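Aromatic amino acid beta-eliminating lyase/threonine aldolase (PDB 3LWS) belongs to the beta-eliminating lyase family of fold-type I, pyridoxal-phosphate-dependent enzymes and forms a two-chain assembly. Local coordinates at residues V66-G71 with Q75-R80. Numbering follows the deposited sequence.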
# COMPACT_ATOMS: atom_id res chain seq x y z
N VAL A 66 -0.17 11.84 -8.87
CA VAL A 66 -0.51 11.31 -7.55
C VAL A 66 0.23 9.98 -7.39
O VAL A 66 0.14 9.08 -8.27
CB VAL A 66 -2.03 11.07 -7.40
CG1 VAL A 66 -2.42 10.63 -5.93
CG2 VAL A 66 -2.84 12.30 -7.81
N PHE A 67 0.97 9.86 -6.30
CA PHE A 67 1.68 8.62 -6.02
C PHE A 67 0.71 7.61 -5.42
O PHE A 67 0.10 7.88 -4.41
CB PHE A 67 2.84 8.83 -5.03
CG PHE A 67 3.76 7.62 -4.94
CD1 PHE A 67 4.80 7.46 -5.83
CD2 PHE A 67 3.55 6.65 -3.98
CE1 PHE A 67 5.63 6.32 -5.78
CE2 PHE A 67 4.38 5.54 -3.91
CZ PHE A 67 5.42 5.38 -4.79
N PHE A 68 0.60 6.44 -6.03
CA PHE A 68 -0.23 5.35 -5.51
C PHE A 68 0.64 4.14 -5.12
O PHE A 68 1.69 3.91 -5.72
CB PHE A 68 -1.22 4.90 -6.57
CG PHE A 68 -2.48 5.72 -6.62
CD1 PHE A 68 -2.51 6.92 -7.32
CD2 PHE A 68 -3.65 5.26 -6.05
CE1 PHE A 68 -3.74 7.69 -7.38
CE2 PHE A 68 -4.86 6.00 -6.14
CZ PHE A 68 -4.89 7.22 -6.80
N PRO A 69 0.22 3.36 -4.11
CA PRO A 69 0.88 2.08 -3.78
C PRO A 69 0.89 1.05 -4.90
O PRO A 69 1.84 0.25 -5.00
CB PRO A 69 0.06 1.54 -2.60
CG PRO A 69 -1.14 2.37 -2.53
CD PRO A 69 -0.83 3.68 -3.13
N SER A 70 -0.15 1.07 -5.73
CA SER A 70 -0.25 0.15 -6.87
C SER A 70 -0.90 0.74 -8.11
O SER A 70 -1.73 1.64 -8.05
CB SER A 70 -1.02 -1.09 -6.44
OG SER A 70 -2.37 -0.79 -6.13
N GLY A 71 -0.50 0.21 -9.26
CA GLY A 71 -1.20 0.47 -10.49
C GLY A 71 -2.60 -0.11 -10.51
O GLY A 71 -3.49 0.39 -11.22
N GLN A 75 -5.36 2.57 -11.55
CA GLN A 75 -6.13 2.56 -12.83
C GLN A 75 -7.64 2.39 -12.64
O GLN A 75 -8.41 2.95 -13.40
CB GLN A 75 -5.58 1.53 -13.78
CG GLN A 75 -4.20 1.84 -14.18
CD GLN A 75 -3.78 1.17 -15.40
OE1 GLN A 75 -3.56 1.84 -16.44
NE2 GLN A 75 -3.63 -0.17 -15.34
N GLN A 76 -8.02 1.63 -11.60
CA GLN A 76 -9.40 1.56 -11.16
C GLN A 76 -9.91 2.93 -10.80
O GLN A 76 -10.98 3.35 -11.26
CB GLN A 76 -9.55 0.63 -9.96
CG GLN A 76 -9.61 -0.82 -10.36
CD GLN A 76 -9.60 -1.75 -9.18
OE1 GLN A 76 -10.17 -1.44 -8.13
NE2 GLN A 76 -8.98 -2.92 -9.34
N VAL A 77 -9.11 3.65 -10.02
CA VAL A 77 -9.49 5.02 -9.67
C VAL A 77 -9.64 5.93 -10.90
O VAL A 77 -10.59 6.71 -10.99
CB VAL A 77 -8.52 5.64 -8.69
CG1 VAL A 77 -8.81 7.20 -8.59
CG2 VAL A 77 -8.65 4.96 -7.36
N ALA A 78 -8.70 5.82 -11.83
CA ALA A 78 -8.72 6.66 -13.05
C ALA A 78 -10.03 6.45 -13.81
O ALA A 78 -10.74 7.42 -14.14
CB ALA A 78 -7.54 6.35 -13.97
N LEU A 79 -10.33 5.18 -14.07
CA LEU A 79 -11.52 4.80 -14.86
C LEU A 79 -12.82 5.27 -14.19
O LEU A 79 -13.71 5.84 -14.86
CB LEU A 79 -11.56 3.29 -15.13
CG LEU A 79 -10.51 2.69 -16.09
CD1 LEU A 79 -10.82 1.27 -16.43
CD2 LEU A 79 -10.44 3.45 -17.34
N ARG A 80 -12.89 5.08 -12.87
CA ARG A 80 -14.03 5.56 -12.09
C ARG A 80 -14.20 7.08 -12.18
O ARG A 80 -15.33 7.57 -12.33
CB ARG A 80 -13.91 5.12 -10.63
CG ARG A 80 -15.04 5.62 -9.67
CD ARG A 80 -16.43 5.29 -10.18
NE ARG A 80 -17.45 5.93 -9.36
CZ ARG A 80 -18.00 5.37 -8.29
NH1 ARG A 80 -17.64 4.17 -7.87
NH2 ARG A 80 -18.91 6.04 -7.60
O HOH W 1 -4.09 -1.60 -13.16
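G71 O accepts the backbone N-H of Q75, 2.9 Å from Q75 N, in the first-turn bond of helix 71-86; the N-H...O angle is 155°. A water also bridges the two residues, 2.6 Å from Q75 NE2, which donates to it, while its own bond to G71 O is weak. Further along, V77 CG2 comes within 4.1 Å of F68 CE2, meeting the ring obliquely. With CG beside its backbone N (chi1 -84°), F68 sends its ring from the end of strand 64-68 to the helix, and the branched, apolar V77 suits a buried aromatic neighbour. The start of helix 71-86 takes part in holding the cofactor phosphate, as in fold-type I pyridoxal-phosphate enzymes: G71 N donates to phosphate oxygen OP3 of the modified lysine at position 206. A residue without a side chain probably lets the phosphate come close to the backbone N-H, and the helix dipole probably helps to hold the anion. S70, a small hydroxyl residue suited to the N-cap, bonds through OG to M73 N and to G234 O of the second subunit. The amide of Q75, donor and acceptor in one group, is positioned by H173 NE2 at OE1 and D175 OD2 at NE2.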